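Carboxysome shell vertex protein CcmL (Thermosynechococcus elongatus, PDB 4N8F) probably forms the pentameric vertices of the carboxysome, the polyhedral compartment that sequesters RuBisCO, and so lets an otherwise flat shell layer curve closed. Local coordinates at residues 10-13 / 14-17. Sequence-based numbering, arbitrary orientation.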
ATOM      1  N   VAL C  10      11.968  11.846  15.441  1.00 36.79           N
ATOM      2  CA  VAL C  10      11.871  13.074  14.603  1.00 38.68           C
ATOM      3  C   VAL C  10      11.095  14.154  15.360  1.00 39.38           C
ATOM      4  O   VAL C  10      10.043  13.898  16.017  1.00 37.78           O
ATOM      5  CB  VAL C  10      11.122  12.747  13.286  1.00 39.55           C
ATOM      6  CG1 VAL C  10      10.857  14.000  12.438  1.00 39.90           C
ATOM      7  CG2 VAL C  10      11.860  11.666  12.494  1.00 39.55           C
ATOM      8  N   THR C  11      11.588  15.375  15.278  1.00 40.35           N
ATOM      9  CA  THR C  11      10.853  16.507  15.878  1.00 41.96           C
ATOM     10  C   THR C  11      10.488  17.515  14.789  1.00 42.35           C
ATOM     11  O   THR C  11      11.228  17.663  13.781  1.00 40.88           O
ATOM     12  CB  THR C  11      11.696  17.210  16.959  1.00 44.73           C
ATOM     13  OG1 THR C  11      12.746  17.905  16.303  1.00 46.32           O
ATOM     14  CG2 THR C  11      12.289  16.193  17.947  1.00 45.13           C
ATOM     15  N   SER C  12       9.340  18.179  14.973  1.00 40.21           N
ATOM     16  CA  SER C  12       8.833  19.152  14.008  1.00 40.40           C
ATOM     17  C   SER C  12       8.061  20.210  14.751  1.00 44.61           C
ATOM     18  O   SER C  12       7.234  19.880  15.566  1.00 44.91           O
ATOM     19  CB  SER C  12       7.878  18.477  13.047  1.00 38.48           C
ATOM     20  OG  SER C  12       7.203  19.414  12.248  1.00 38.45           O
ATOM     21  N   THR C  13       8.288  21.482  14.460  1.00 48.38           N
ATOM     22  CA  THR C  13       7.421  22.524  15.036  1.00 51.17           C
ATOM     23  C   THR C  13       6.425  23.101  14.017  1.00 52.53           C
ATOM     24  O   THR C  13       5.434  23.674  14.425  1.00 62.40           O
ATOM     25  CB  THR C  13       8.249  23.642  15.697  1.00 53.58           C
ATOM     26  OG1 THR C  13       9.197  24.119  14.762  1.00 54.39           O
ATOM     27  CG2 THR C  13       9.006  23.113  16.921  1.00 51.93           C
ATOM     28  N   GLN C  14       6.673  22.953  12.711  1.00 49.44           N
ATOM     29  CA  GLN C  14       5.734  23.351  11.662  1.00 46.23           C
ATOM     30  C   GLN C  14       5.077  22.102  11.041  1.00 41.80           C
ATOM     31  O   GLN C  14       5.737  21.342  10.336  1.00 38.78           O
ATOM     32  CB  GLN C  14       6.460  24.015  10.520  1.00 51.33           C
ATOM     33  CG  GLN C  14       6.850  25.457  10.685  1.00 60.60           C
ATOM     34  CD  GLN C  14       7.547  25.953   9.411  1.00 66.78           C
ATOM     35  OE1 GLN C  14       6.880  26.438   8.489  1.00 67.89           O
ATOM     36  NE2 GLN C  14       8.881  25.744   9.319  1.00 68.12           N
ATOM     37  N   LYS C  15       3.789  21.919  11.267  1.00 39.54           N
ATOM     38  CA  LYS C  15       3.119  20.627  10.968  1.00 39.73           C
ATOM     39  C   LYS C  15       1.608  20.822  11.030  1.00 37.94           C
ATOM     40  O   LYS C  15       1.147  21.801  11.612  1.00 36.29           O
ATOM     41  CB  LYS C  15       3.578  19.523  11.936  1.00 39.38           C
ATOM     42  CG  LYS C  15       3.246  19.808  13.403  1.00 41.47           C
ATOM     43  CD  LYS C  15       3.913  18.833  14.378  1.00 43.27           C
ATOM     44  CE  LYS C  15       3.900  19.437  15.774  1.00 46.24           C
ATOM     45  NZ  LYS C  15       5.001  18.907  16.607  1.00 47.28           N
ATOM     46  N   GLU C  16       0.856  19.879  10.469  1.00 35.71           N
ATOM     47  CA  GLU C  16      -0.591  19.870  10.549  1.00 36.04           C
ATOM     48  C   GLU C  16      -0.992  19.953  11.995  1.00 36.56           C
ATOM     49  O   GLU C  16      -0.395  19.266  12.870  1.00 38.08           O
ATOM     50  CB  GLU C  16      -1.139  18.579   9.935  1.00 35.07           C
ATOM     51  CG  GLU C  16      -1.046  18.500   8.414  1.00 34.46           C
ATOM     52  CD  GLU C  16      -1.992  19.469   7.719  1.00 35.26           C
ATOM     53  OE1 GLU C  16      -3.207  19.472   8.030  1.00 31.82           O
ATOM     54  OE2 GLU C  16      -1.529  20.210   6.832  1.00 38.16           O
ATOM     55  N   ASP C  17      -1.928  20.855  12.268  1.00 36.17           N
ATOM     56  CA  ASP C  17      -2.511  21.071  13.609  1.00 36.63           C
ATOM     57  C   ASP C  17      -2.931  19.796  14.304  1.00 35.64           C
ATOM     58  O   ASP C  17      -2.909  19.707  15.523  1.00 38.68           O
ATOM     59  CB  ASP C  17      -3.809  21.855  13.477  1.00 38.02           C
ATOM     60  CG  ASP C  17      -3.603  23.322  13.301  1.00 38.35           C
ATOM     61  OD1 ASP C  17      -2.453  23.732  13.351  1.00 41.18           O
ATOM     62  OD2 ASP C  17      -4.593  24.050  13.115  1.00 36.49           O
TER
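Between Ser12 and Lys15 the backbone bends at Thr13, the one residue from Ser12 to Lys15 whose backbone is not extended, and the chain turns back far enough for a side chain to reach the peptide carbonyl three residues earlier. Lys15 makes that closure. Its CG lies between the backbone N and the carbonyl carbon (chi1 62°), and from there the extended chain runs back across the bend until NZ donates a hydrogen bond to Ser12 O at 2.6 Å. The ammonium group meets the oxygen nearly head-on, with a C=O...NZ angle of 161°. The methylene groups follow the same path: Lys15 CE comes within 3.4 Å of Ser12 O, while Lys15 CB lies 3.6 Å from Ser12 OG. Were Lys15 replaced by an alanine, Ser12 O would probably lose its ammonium partner and the bend the aliphatic chain that spans it. Ser12 turns its own side chain into the bend, OG being anti to the backbone N (chi1 170°). This hydroxyl passes 3.1 Å from Gln14 O, but at a poor angle for bonding; its hydrogen bond is instead to Ile81 O of the second subunit. Thr13 is likewise held from outside, its OG1 hydrogen-bonded to Asp83 of that subunit. The example thus combines a side-chain-to-backbone hydrogen bond within one chain, spanning a bend, with hydroxyls of the same bend that bond to the second subunit. Strand 2-11 leads into the bend, still joined to strand 24-30 of its own chain through Val10 and Phe24; Val10 and Thr11 before the bend and Gln14 and Lys15 after it pair antiparallel with a strand of the second subunit, so that the sheet continues across the boundary within the pentamer.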